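Long-range contacts in NADH:ubiquinone oxidoreductase, Na translocating, C subunit (Parabacteroides distasonis, PDB 3LWX), which is the C subunit of a membrane oxidoreductase complex and probably carries an FMN-binding domain: residues Ala88-Gly93 and Phe185-Gly190; Pro97-Ile102 and Asp115-Gly120; Lys108-Gly113 and Gly140-Met145; Val152-Pro157 and Lys178-Met183. One frame throughout, in Å; residues are numbered along the deposited sequence. Where two conformers were deposited one is given.

Two of the four contacts share helix 174-196: interaction 1 sets it on strand 82-92, and interaction 4, whose centre is about 11 Å away, sets strand 153-155 beside it. Interaction 2 pairs strands 97-104 and 111-118, which complete one side of the antiparallel sheet, and its centre lies about 10 Å from that of interaction 1. Met183 of the helix packs on Leu98, Trp99 and Phe116 there. Interaction 3 joins the loop entering strand 111-118 to residues 140-145, about 19 Å from interaction 2 between centres. Along the chain interactions 2 and 3 interlock, interaction 4 follows, and interaction 1 spans them all, so helix 174-196 returns late in the chain to pack on the sheet.

Interaction 1 of 4, residues Ala88-Gly93 and Phe185-Gly190; sequences ALHGAG and FNSLSG
Ser187 points its side chain at Leu89 and His90, and its hydroxyl meets the strand backbone. The OG atom accepts from His90 N at 3.1 Å, and the bond is nearly straight, with 171° at the hydrogen. The same OG donates to Met183 O, one turn back in the helix. Its chi1 of -63° sets OG anti to the carbonyl carbon and beside the backbone N, a rotation that serves both partners. His90 O also lies 3.1 Å from Ser187 OG, but the angle is too poor for a bond.

The contact is helix-on-sheet packing: residues 185-190 of helix 174-196 pack on strand 82-92 and run obliquely against it, the short segment axes approaching to 7.4 Å with 143° between their N-to-C directions. Strand 97-104 is the neighbour of this strand in the sheet, and Leu89 shares Ile102 of that strand with Leu188 of the helix.

The apolar part is carried by the CD2 branch of Leu89, which comes 3.7 Å from Ser187 CB and meets the CD2 methyl of Leu188 at 4.4 Å. In the conformer described here, the imidazole of His90 brings CD2 to 3.8 Å from Ser187 OG, obliquely to the ring, while the side chain also touches Val63, Val64 and Ala67 of helix 63-68.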
loop_
_atom_site.group_PDB
_atom_site.type_symbol
_atom_site.label_atom_id
_atom_site.label_comp_id
_atom_site.label_asym_id
_atom_site.label_seq_id
_atom_site.Cartn_x
_atom_site.Cartn_y
_atom_site.Cartn_z
ATOM N N ALA A 88 2.690 3.148 1.964
ATOM C CA ALA A 88 2.025 3.769 0.826
ATOM C C ALA A 88 2.791 3.534 -0.471
ATOM O O ALA A 88 4.014 3.715 -0.532
ATOM C CB ALA A 88 1.837 5.253 1.076
ATOM N N LEU A 89 2.054 3.187 -1.510
ATOM C CA LEU A 89 2.565 2.896 -2.826
ATOM C C LEU A 89 2.149 3.956 -3.837
ATOM O O LEU A 89 1.058 4.534 -3.757
ATOM C CB LEU A 89 1.996 1.570 -3.317
ATOM C CG LEU A 89 2.134 0.394 -2.348
ATOM C CD1 LEU A 89 1.409 -0.812 -2.918
ATOM C CD2 LEU A 89 3.591 0.085 -2.056
ATOM N N HIS A 90 3.009 4.185 -4.825
ATOM C CA HIS A 90 2.690 5.093 -5.929
ATOM C C HIS A 90 3.452 4.619 -7.156
ATOM O O HIS A 90 4.547 4.106 -7.048
ATOM C CB HIS A 90 3.019 6.561 -5.605
ATOM C CG HIS A 90 4.484 6.842 -5.483
ATOM N ND1 HIS A 90 5.231 7.398 -6.502
ATOM C CD2 HIS A 90 5.347 6.603 -4.469
ATOM C CE1 HIS A 90 6.489 7.500 -6.113
ATOM N NE2 HIS A 90 6.586 7.022 -4.887
ATOM N N GLY A 91 2.853 4.785 -8.328
ATOM C CA GLY A 91 3.491 4.314 -9.553
ATOM C C GLY A 91 2.683 4.666 -10.779
ATOM O O GLY A 91 1.886 5.602 -10.769
ATOM N N ALA A 92 2.907 3.889 -11.839
ATOM C CA ALA A 92 2.405 4.210 -13.164
ATOM C C ALA A 92 1.790 3.010 -13.838
ATOM O O ALA A 92 2.352 1.926 -13.799
ATOM C CB ALA A 92 3.577 4.744 -14.021
ATOM N N GLY A 93 0.647 3.236 -14.473
ATOM C CA GLY A 93 -0.042 2.209 -15.223
ATOM C C GLY A 93 0.001 2.490 -16.711
ATOM O O GLY A 93 0.835 3.252 -17.200
ATOM N N PHE A 185 8.193 -2.511 -5.963
ATOM C CA PHE A 185 9.634 -2.472 -5.743
ATOM C C PHE A 185 10.123 -1.064 -5.449
ATOM O O PHE A 185 10.871 -0.827 -4.499
ATOM C CB PHE A 185 10.367 -3.064 -6.955
ATOM C CG PHE A 185 11.860 -3.088 -6.798
ATOM C CD1 PHE A 185 12.626 -1.999 -7.183
ATOM C CD2 PHE A 185 12.507 -4.192 -6.255
ATOM C CE1 PHE A 185 14.001 -2.008 -7.030
ATOM C CE2 PHE A 185 13.877 -4.209 -6.096
ATOM C CZ PHE A 185 14.626 -3.123 -6.485
ATOM N N ASN A 186 9.722 -0.115 -6.296
ATOM C CA ASN A 186 10.213 1.258 -6.162
ATOM C C ASN A 186 9.686 1.935 -4.902
ATOM O O ASN A 186 10.416 2.649 -4.224
ATOM C CB ASN A 186 9.833 2.074 -7.392
ATOM C CG ASN A 186 10.583 1.657 -8.635
ATOM O OD1 ASN A 186 11.731 1.214 -8.565
ATOM N ND2 ASN A 186 9.946 1.837 -9.795
ATOM N N SER A 187 8.433 1.673 -4.567
ATOM C CA SER A 187 7.846 2.307 -3.385
ATOM C C SER A 187 8.410 1.694 -2.103
ATOM O O SER A 187 8.790 2.404 -1.161
ATOM C CB SER A 187 6.337 2.166 -3.365
ATOM O OG SER A 187 5.721 2.827 -4.463
ATOM N N LEU A 188 8.453 0.368 -2.048
ATOM C CA LEU A 188 8.949 -0.304 -0.848
ATOM C C LEU A 188 10.432 -0.036 -0.619
ATOM O O LEU A 188 10.893 -0.051 0.527
ATOM C CB LEU A 188 8.650 -1.804 -0.880
ATOM C CG LEU A 188 7.185 -2.192 -0.804
ATOM C CD1 LEU A 188 7.020 -3.695 -1.056
ATOM C CD2 LEU A 188 6.590 -1.804 0.553
ATOM N N SER A 189 11.187 0.247 -1.687
ATOM C CA SER A 189 12.614 0.547 -1.546
ATOM C C SER A 189 12.821 1.685 -0.548
ATOM O O SER A 189 13.767 1.668 0.231
ATOM C CB SER A 189 13.245 0.900 -2.894
ATOM O OG SER A 189 13.431 -0.249 -3.700
ATOM N N GLY A 190 11.943 2.684 -0.566
ATOM C CA GLY A 190 12.085 3.805 0.359
ATOM C C GLY A 190 11.984 3.404 1.822
ATOM O O GLY A 190 12.615 4.007 2.681
#

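Interaction 2 of 4, residues Pro97-Ile102 and Asp115-Gly120; sequences PLWGYI and DFSHQG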
loop_
_atom_site.group_PDB
_atom_site.type_symbol
_atom_site.label_atom_id
_atom_site.label_comp_id
_atom_site.label_asym_id
_atom_site.label_seq_id
_atom_site.Cartn_x
_atom_site.Cartn_y
_atom_site.Cartn_z
ATOM N N PRO A 97 -1.707 7.197 -13.458
ATOM C CA PRO A 97 -1.090 6.775 -12.209
ATOM C C PRO A 97 -1.769 5.605 -11.519
ATOM O O PRO A 97 -2.971 5.374 -11.711
ATOM C CB PRO A 97 -1.262 8.017 -11.323
ATOM C CG PRO A 97 -1.136 9.145 -12.300
ATOM C CD PRO A 97 -1.902 8.660 -13.495
ATOM N N LEU A 98 -0.983 4.907 -10.706
ATOM C CA LEU A 98 -1.419 3.874 -9.801
ATOM C C LEU A 98 -1.014 4.296 -8.392
ATOM O O LEU A 98 -0.077 5.069 -8.213
ATOM C CB LEU A 98 -0.759 2.523 -10.075
ATOM C CG LEU A 98 -0.805 1.993 -11.498
ATOM C CD1 LEU A 98 -0.056 0.650 -11.589
ATOM C CD2 LEU A 98 -2.247 1.884 -12.027
ATOM N N TRP A 99 -1.705 3.759 -7.395
ATOM C CA TRP A 99 -1.286 3.939 -6.010
ATOM C C TRP A 99 -1.853 2.779 -5.202
ATOM O O TRP A 99 -2.501 1.885 -5.739
ATOM C CB TRP A 99 -1.691 5.296 -5.441
ATOM C CG TRP A 99 -3.159 5.605 -5.380
ATOM C CD1 TRP A 99 -3.971 5.485 -4.299
ATOM C CD2 TRP A 99 -3.970 6.151 -6.422
ATOM N NE1 TRP A 99 -5.232 5.904 -4.599
ATOM C CE2 TRP A 99 -5.262 6.320 -5.899
ATOM C CE3 TRP A 99 -3.723 6.527 -7.750
ATOM C CZ2 TRP A 99 -6.320 6.825 -6.665
ATOM C CZ3 TRP A 99 -4.774 7.023 -8.508
ATOM C CH2 TRP A 99 -6.052 7.164 -7.968
ATOM N N GLY A 100 -1.619 2.770 -3.894
ATOM C CA GLY A 100 -2.132 1.717 -3.064
ATOM C C GLY A 100 -1.488 1.727 -1.700
ATOM O O GLY A 100 -0.743 2.653 -1.353
ATOM N N TYR A 101 -1.800 0.695 -0.939
ATOM C CA TYR A 101 -1.245 0.492 0.396
ATOM C C TYR A 101 -0.971 -0.989 0.578
ATOM O O TYR A 101 -1.722 -1.830 0.070
ATOM C CB TYR A 101 -2.218 0.975 1.494
ATOM C CG TYR A 101 -2.483 2.443 1.361
ATOM C CD1 TYR A 101 -1.638 3.378 1.946
ATOM C CD2 TYR A 101 -3.521 2.906 0.560
ATOM C CE1 TYR A 101 -1.835 4.738 1.745
ATOM C CE2 TYR A 101 -3.735 4.264 0.368
ATOM C CZ TYR A 101 -2.870 5.179 0.945
ATOM O OH TYR A 101 -3.031 6.527 0.747
ATOM N N ILE A 102 0.076 -1.306 1.320
ATOM C CA ILE A 102 0.375 -2.688 1.632
ATOM C C ILE A 102 0.804 -2.758 3.091
ATOM O O ILE A 102 1.531 -1.883 3.570
ATOM C CB ILE A 102 1.406 -3.268 0.643
ATOM C CG1 ILE A 102 1.519 -4.788 0.761
ATOM C CG2 ILE A 102 2.747 -2.615 0.819
ATOM C CD1 ILE A 102 2.276 -5.378 -0.404
ATOM N N ASP A 115 -4.062 -3.135 -1.000
ATOM C CA ASP A 115 -5.117 -2.449 -1.744
ATOM C C ASP A 115 -4.449 -1.670 -2.862
ATOM O O ASP A 115 -3.455 -0.986 -2.613
ATOM C CB ASP A 115 -5.895 -1.477 -0.855
ATOM C CG ASP A 115 -7.143 -0.938 -1.529
ATOM O OD1 ASP A 115 -8.031 -1.774 -1.806
ATOM O OD2 ASP A 115 -7.240 0.287 -1.752
ATOM N N PHE A 116 -5.017 -1.734 -4.067
ATOM C CA PHE A 116 -4.467 -1.016 -5.209
ATOM C C PHE A 116 -5.546 -0.164 -5.856
ATOM O O PHE A 116 -6.683 -0.616 -6.023
ATOM C CB PHE A 116 -3.869 -1.985 -6.243
ATOM C CG PHE A 116 -2.809 -2.891 -5.671
ATOM C CD1 PHE A 116 -1.519 -2.442 -5.470
ATOM C CD2 PHE A 116 -3.107 -4.182 -5.305
ATOM C CE1 PHE A 116 -0.550 -3.263 -4.927
ATOM C CE2 PHE A 116 -2.140 -5.002 -4.752
ATOM C CZ PHE A 116 -0.875 -4.539 -4.569
ATOM N N SER A 117 -5.124 1.010 -6.309
ATOM C CA SER A 117 -5.988 1.983 -6.930
ATOM C C SER A 117 -5.352 2.540 -8.198
ATOM O O SER A 117 -4.155 2.395 -8.444
ATOM C CB SER A 117 -6.277 3.137 -5.977
ATOM O OG SER A 117 -7.017 2.705 -4.849
ATOM N N HIS A 118 -6.166 3.221 -8.994
ATOM C CA HIS A 118 -5.698 3.782 -10.250
ATOM C C HIS A 118 -6.604 4.915 -10.691
ATOM O O HIS A 118 -7.769 5.011 -10.299
ATOM C CB HIS A 118 -5.667 2.711 -11.342
ATOM C CG HIS A 118 -7.010 2.125 -11.604
ATOM N ND1 HIS A 118 -7.863 2.623 -12.567
ATOM C CD2 HIS A 118 -7.698 1.165 -10.935
ATOM C CE1 HIS A 118 -9.003 1.960 -12.501
ATOM N NE2 HIS A 118 -8.935 1.077 -11.516
ATOM N N GLN A 119 -6.049 5.763 -11.535
ATOM C CA GLN A 119 -6.762 6.918 -12.070
ATOM C C GLN A 119 -7.645 6.606 -13.256
ATOM O O GLN A 119 -8.738 7.147 -13.369
ATOM C CB GLN A 119 -5.729 7.971 -12.487
ATOM C CG GLN A 119 -6.276 9.294 -13.063
ATOM C CD GLN A 119 -6.548 9.330 -14.585
ATOM O OE1 GLN A 119 -7.334 10.160 -15.046
ATOM N NE2 GLN A 119 -5.892 8.462 -15.358
ATOM N N GLY A 120 -7.154 5.774 -14.165
ATOM C CA GLY A 120 -7.861 5.552 -15.418
ATOM C C GLY A 120 -7.575 4.264 -16.141
ATOM O O GLY A 120 -7.632 4.225 -17.374
HETATM O O HOH W 1 -4.473 4.857 -14.198
#
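Trp99 and Ser117 face each other as a hydrogen-bonded antiparallel pair, and their backbones exchange two bonds: Ser117 N gives to Trp99 O at 2.8 Å, and Trp99 N gives to Ser117 O. Tyr101 and Asp115 repeat this pair of hydrogen bonds two residues along, with Tyr101 N to Asp115 O at 2.9 Å. At the other end Gln119 N donates to Pro97 O, and a water bridges that same carbonyl to Gly120 N, which gives to the water at 2.8 Å.

The non-hydrogen-bonded pair between Trp99-Ser117 and Tyr101-Asp115 is close. Gly100 CA comes within 3.0 Å of Asp115 O, and Gly100 lies opposite Phe116 with 4.2 Å from CA to CA.

Among the side chains there is a CH-pi contact. Trp99 CG sits between the backbone N and the carbonyl carbon (chi1 61°), and the indole lies over Ser117, whose CB is 3.4 Å from the centroid of the five-membered ring and 21° off its normal. His118 N also lies over this face, toward the rim. Trp99 NE1 has a weak bond to Gln19 of helix 4-23, and Asp115 OD1 forms a salt bridge with Arg22 of that helix.

Apolar packing is on the face that carries Leu98, Phe116 and His118. Leu98 CD2 touches His118 CB at 3.6 Å as the two side chains cross obliquely, and Leu98 and Phe116 both reach Met183 of helix 174-196.

The alternation of pairs is that of antiparallel strands, and since 97-104 and 111-118 follow each other in the chain they form a beta hairpin at the edge of the sheet, with helices covering both of its faces.

Interaction 3 of 4, residues Lys108-Gly113 and Gly140-Met145; sequences KNTIYG and GKKIFM
Asn109 makes the polar side-chain contacts, its amide meeting the backbone of Phe144. CG stands anti to the backbone N (chi1 -168°). From there OD1 accepts from Phe144 N at 2.8 Å, with 156° at the hydrogen, while ND2 gives a weak bond of 3.4 Å to Phe144 O. One amide thus takes both the N-H and the C=O of a single residue, which would fix its rotation. The same OD1 sits at the edge of the Phe144 ring, near its plane, 3.4 Å from CD1.

Backbone bonds extend the join. Ile143 N gives to Asn109 O at 3.2 Å, Ile111 N gives to Lys141 O at 2.8 Å with an angle of 173°, and Gly140 N gives to Ile111 O at 2.9 Å. Thr110 and Lys142 form the single backbone bridge among them.

Packing is mostly by aliphatic carbons. The extended Lys142 chain crosses Asn109 at about a right angle and brings CE to 3.4 Å from Thr110 OG1, an oxygen hydrogen-bonded to Asp107. Ile111 CD1 meets Ile143 CG1 at 4.3 Å.

The contact ties the loop entering strand 111-118 to the segment leading into strand 144-145. Ile143 and Phe144 rest on helix 174-196, at Leu188 and at Leu195 and Thr196, while Ile111 reaches Ile102 of strand 97-104.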
loop_
_atom_site.group_PDB
_atom_site.type_symbol
_atom_site.label_atom_id
_atom_site.label_comp_id
_atom_site.label_asym_id
_atom_site.label_seq_id
_atom_site.Cartn_x
_atom_site.Cartn_y
_atom_site.Cartn_z
ATOM N N LYS A 108 7.848 -7.364 9.925
ATOM C CA LYS A 108 8.282 -6.367 8.944
ATOM C C LYS A 108 8.724 -7.045 7.638
ATOM O O LYS A 108 9.639 -6.581 6.963
ATOM C CB LYS A 108 9.332 -5.403 9.525
ATOM C CG LYS A 108 8.728 -4.549 10.639
ATOM C CD LYS A 108 9.598 -3.379 11.056
ATOM C CE LYS A 108 10.913 -3.774 11.674
ATOM N NZ LYS A 108 11.708 -2.566 12.037
ATOM N N ASN A 109 7.991 -8.090 7.251
ATOM C CA ASN A 109 8.356 -8.880 6.080
ATOM C C ASN A 109 7.160 -9.545 5.399
ATOM O O ASN A 109 6.987 -9.430 4.181
ATOM C CB ASN A 109 9.398 -9.951 6.471
ATOM C CG ASN A 109 10.033 -10.622 5.258
ATOM O OD1 ASN A 109 9.975 -10.098 4.154
ATOM N ND2 ASN A 109 10.645 -11.787 5.461
ATOM N N THR A 110 6.351 -10.245 6.191
ATOM C CA THR A 110 5.234 -11.003 5.675
ATOM C C THR A 110 4.045 -10.089 5.440
ATOM O O THR A 110 3.591 -9.395 6.339
ATOM C CB THR A 110 4.833 -12.120 6.637
ATOM O OG1 THR A 110 5.968 -12.931 6.939
ATOM C CG2 THR A 110 3.740 -12.979 6.035
ATOM N N ILE A 111 3.508 -10.100 4.228
ATOM C CA ILE A 111 2.391 -9.246 3.879
ATOM C C ILE A 111 1.107 -9.733 4.531
ATOM O O ILE A 111 0.755 -10.915 4.481
ATOM C CB ILE A 111 2.251 -9.136 2.344
ATOM C CG1 ILE A 111 3.472 -8.394 1.781
ATOM C CG2 ILE A 111 0.957 -8.412 1.931
ATOM C CD1 ILE A 111 3.776 -8.673 0.299
ATOM N N TYR A 112 0.386 -8.791 5.137
ATOM C CA TYR A 112 -0.882 -9.034 5.820
ATOM C C TYR A 112 -2.087 -8.693 4.910
ATOM O O TYR A 112 -3.124 -9.382 4.945
ATOM C CB TYR A 112 -0.914 -8.223 7.122
ATOM C CG TYR A 112 -2.161 -8.375 7.943
ATOM C CD1 TYR A 112 -2.529 -9.593 8.481
ATOM C CD2 TYR A 112 -2.966 -7.282 8.195
ATOM C CE1 TYR A 112 -3.693 -9.719 9.255
ATOM C CE2 TYR A 112 -4.119 -7.382 8.984
ATOM C CZ TYR A 112 -4.487 -8.608 9.509
ATOM O OH TYR A 112 -5.623 -8.733 10.284
ATOM N N GLY A 113 -1.955 -7.667 4.082
ATOM C CA GLY A 113 -3.015 -7.292 3.146
ATOM C C GLY A 113 -2.511 -6.231 2.202
ATOM O O GLY A 113 -1.410 -5.713 2.357
ATOM N N GLY A 140 0.584 -13.255 2.843
ATOM C CA GLY A 140 1.506 -14.331 3.160
ATOM C C GLY A 140 2.808 -14.304 2.388
ATOM O O GLY A 140 3.726 -15.039 2.711
ATOM N N LYS A 141 2.888 -13.479 1.343
ATOM C CA LYS A 141 4.126 -13.348 0.584
ATOM C C LYS A 141 5.099 -12.467 1.372
ATOM O O LYS A 141 4.680 -11.660 2.197
ATOM C CB LYS A 141 3.854 -12.764 -0.806
ATOM C CG LYS A 141 2.823 -13.512 -1.644
ATOM C CD LYS A 141 3.200 -14.956 -1.929
ATOM C CE LYS A 141 2.186 -15.616 -2.898
ATOM N NZ LYS A 141 0.830 -15.858 -2.320
ATOM N N LYS A 142 6.389 -12.643 1.112
ATOM C CA LYS A 142 7.440 -11.943 1.825
ATOM C C LYS A 142 8.192 -10.992 0.908
ATOM O O LYS A 142 8.488 -11.308 -0.240
ATOM C CB LYS A 142 8.405 -12.935 2.489
ATOM C CG LYS A 142 7.790 -13.638 3.693
ATOM C CD LYS A 142 8.742 -14.625 4.332
ATOM C CE LYS A 142 8.185 -15.188 5.637
ATOM N NZ LYS A 142 9.112 -16.159 6.273
ATOM N N ILE A 143 8.533 -9.829 1.456
ATOM C CA ILE A 143 9.274 -8.774 0.770
ATOM C C ILE A 143 10.772 -9.054 0.702
ATOM O O ILE A 143 11.461 -8.632 -0.238
ATOM C CB ILE A 143 9.024 -7.414 1.494
ATOM C CG1 ILE A 143 7.564 -7.002 1.305
ATOM C CG2 ILE A 143 9.965 -6.322 0.990
ATOM C CD1 ILE A 143 7.111 -5.832 2.175
ATOM N N PHE A 144 11.280 -9.727 1.729
ATOM C CA PHE A 144 12.678 -10.061 1.863
ATOM C C PHE A 144 12.854 -11.570 1.796
ATOM O O PHE A 144 12.080 -12.317 2.408
ATOM C CB PHE A 144 13.239 -9.590 3.215
ATOM C CG PHE A 144 13.237 -8.103 3.409
ATOM C CD1 PHE A 144 12.105 -7.454 3.868
ATOM C CD2 PHE A 144 14.382 -7.347 3.180
ATOM C CE1 PHE A 144 12.104 -6.078 4.072
ATOM C CE2 PHE A 144 14.389 -5.972 3.391
ATOM C CZ PHE A 144 13.243 -5.336 3.831
HETATM N N MSE A 145 13.875 -12.012 1.068
HETATM C CA MSE A 145 14.246 -13.408 0.924
HETATM C C MSE A 145 15.516 -13.614 1.709
HETATM O O MSE A 145 16.569 -13.140 1.289
HETATM C CB MSE A 145 14.513 -13.733 -0.531
HETATM C CG MSE A 145 13.287 -13.774 -1.393
HETATM SE SE MSE A 145 12.109 -15.263 -1.008
HETATM C CE MSE A 145 10.974 -14.410 0.342
#

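Interaction 4 of 4, residues Val152-Pro157 and Lys178-Met183; sequences VAVVKP and KGVDEM
Asp181 OD2 is gripped by the backbone N-H of Val154 and by a water. Val154 N lies 2.9 Å from Asp181 OD2, with 172° at the hydrogen, and it approaches from above the carboxylate, 60° out of its plane. The water donates to Asp181 OD2 at 3.1 Å and also to Val154 O at 2.9 Å, so the residue that gives the N-H is bridged to the same oxygen through its C=O. Asp181 CG stands anti to the backbone N (chi1 -171°), and from there OD2 meets Val154 N. The other oxygen, OD1, is hydrogen-bonded to a glycerol, probably from the crystallisation liquor.

A second water lies 2.8 Å from Val152 O and 2.8 Å from Asp181 O, between the two backbones. Beside these polar links, Val154 and Asp181 slide past each other in opposite directions, with Val154 CG2 3.9 Å from Asp181 CB and 4.3 Å from Val180 CG1.

Strand 153-155, which pairs in parallel with 166-168, runs against helix 174-196 almost antiparallel, at 169° between the short axes. The N-H of Val154 and the water both donate to Asp181 OD2, a pattern consistent with an ionised carboxylate that holds the strand by hydrogen bonding.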
loop_
_atom_site.group_PDB
_atom_site.type_symbol
_atom_site.label_atom_id
_atom_site.label_comp_id
_atom_site.label_asym_id
_atom_site.label_seq_id
_atom_site.Cartn_x
_atom_site.Cartn_y
_atom_site.Cartn_z
ATOM N N VAL A 152 7.757 -8.400 -4.248
ATOM C CA VAL A 152 6.948 -9.490 -4.783
ATOM C C VAL A 152 6.738 -9.257 -6.271
ATOM O O VAL A 152 6.291 -8.190 -6.689
ATOM C CB VAL A 152 5.597 -9.597 -4.027
ATOM C CG1 VAL A 152 4.713 -10.697 -4.652
ATOM C CG2 VAL A 152 5.844 -9.851 -2.557
ATOM N N ALA A 153 7.087 -10.264 -7.071
ATOM C CA ALA A 153 6.925 -10.172 -8.524
ATOM C C ALA A 153 5.482 -10.375 -8.946
ATOM O O ALA A 153 4.729 -11.082 -8.284
ATOM C CB ALA A 153 7.810 -11.206 -9.224
ATOM N N VAL A 154 5.119 -9.767 -10.071
ATOM C CA VAL A 154 3.817 -9.984 -10.692
ATOM C C VAL A 154 4.114 -10.657 -12.034
ATOM O O VAL A 154 4.766 -10.065 -12.885
ATOM C CB VAL A 154 3.013 -8.691 -10.843
ATOM C CG1 VAL A 154 1.626 -8.992 -11.437
ATOM C CG2 VAL A 154 2.879 -7.973 -9.508
ATOM N N VAL A 155 3.689 -11.902 -12.188
ATOM C CA VAL A 155 4.051 -12.712 -13.352
ATOM C C VAL A 155 2.883 -12.907 -14.306
ATOM O O VAL A 155 1.743 -12.611 -13.979
ATOM C CB VAL A 155 4.596 -14.114 -12.906
ATOM C CG1 VAL A 155 5.839 -13.974 -12.013
ATOM C CG2 VAL A 155 3.528 -14.943 -12.210
ATOM N N LYS A 156 3.180 -13.376 -15.512
ATOM C CA LYS A 156 2.113 -13.719 -16.437
ATOM C C LYS A 156 1.366 -14.888 -15.802
ATOM O O LYS A 156 1.996 -15.770 -15.226
ATOM C CB LYS A 156 2.676 -14.112 -17.791
ATOM C CG LYS A 156 3.416 -12.991 -18.482
ATOM N N PRO A 157 0.019 -14.854 -15.837
ATOM C CA PRO A 157 -0.818 -15.846 -15.153
ATOM C C PRO A 157 -0.358 -17.301 -15.314
ATOM O O PRO A 157 -0.123 -17.763 -16.427
ATOM C CB PRO A 157 -2.190 -15.639 -15.801
ATOM C CG PRO A 157 -2.208 -14.206 -16.175
ATOM C CD PRO A 157 -0.800 -13.838 -16.531
ATOM N N LYS A 178 2.759 -5.112 -14.726
ATOM C CA LYS A 178 4.164 -4.700 -14.648
ATOM C C LYS A 178 4.288 -3.416 -13.837
ATOM O O LYS A 178 5.209 -3.240 -13.048
ATOM C CB LYS A 178 4.762 -4.445 -16.033
ATOM C CG LYS A 178 5.399 -5.603 -16.755
ATOM C CD LYS A 178 6.426 -4.926 -17.670
ATOM C CE LYS A 178 7.745 -5.642 -17.756
ATOM N NZ LYS A 178 8.815 -4.544 -17.829
ATOM N N GLY A 179 3.362 -2.494 -14.054
ATOM C CA GLY A 179 3.343 -1.252 -13.306
ATOM C C GLY A 179 3.164 -1.492 -11.813
ATOM O O GLY A 179 3.761 -0.792 -11.000
ATOM N N VAL A 180 2.351 -2.473 -11.438
ATOM C CA VAL A 180 2.205 -2.839 -10.023
ATOM C C VAL A 180 3.508 -3.425 -9.484
ATOM O O VAL A 180 3.960 -3.067 -8.397
ATOM C CB VAL A 180 1.024 -3.805 -9.782
ATOM C CG1 VAL A 180 1.011 -4.286 -8.338
ATOM C CG2 VAL A 180 -0.308 -3.115 -10.119
ATOM N N ASP A 181 4.117 -4.341 -10.238
ATOM C CA ASP A 181 5.389 -4.941 -9.835
ATOM C C ASP A 181 6.432 -3.833 -9.573
ATOM O O ASP A 181 7.115 -3.795 -8.526
ATOM C CB ASP A 181 5.830 -5.894 -10.951
ATOM C CG ASP A 181 7.032 -6.767 -10.593
ATOM O OD1 ASP A 181 7.894 -6.360 -9.810
ATOM O OD2 ASP A 181 7.080 -7.896 -11.097
ATOM N N GLU A 182 6.562 -2.923 -10.525
ATOM C CA GLU A 182 7.516 -1.828 -10.413
ATOM C C GLU A 182 7.155 -0.887 -9.269
ATOM O O GLU A 182 8.032 -0.434 -8.538
ATOM C CB GLU A 182 7.569 -1.115 -11.752
ATOM C CG GLU A 182 8.201 -1.996 -12.826
ATOM C CD GLU A 182 7.956 -1.566 -14.249
ATOM O OE1 GLU A 182 7.333 -0.518 -14.475
ATOM O OE2 GLU A 182 8.376 -2.306 -15.147
HETATM N N MSE A 183 5.867 -0.589 -9.121
HETATM C CA MSE A 183 5.385 0.263 -8.038
HETATM C C MSE A 183 5.756 -0.315 -6.684
HETATM O O MSE A 183 6.202 0.411 -5.790
HETATM C CB MSE A 183 3.861 0.431 -8.121
HETATM C CG MSE A 183 3.251 1.061 -6.882
HETATM SE SE MSE A 183 1.461 1.690 -7.137
HETATM C CE MSE A 183 0.587 0.016 -7.391
HETATM O O HOH W 2 7.813 -5.890 -6.828
HETATM O O HOH W 3 6.006 -7.670 -13.951
#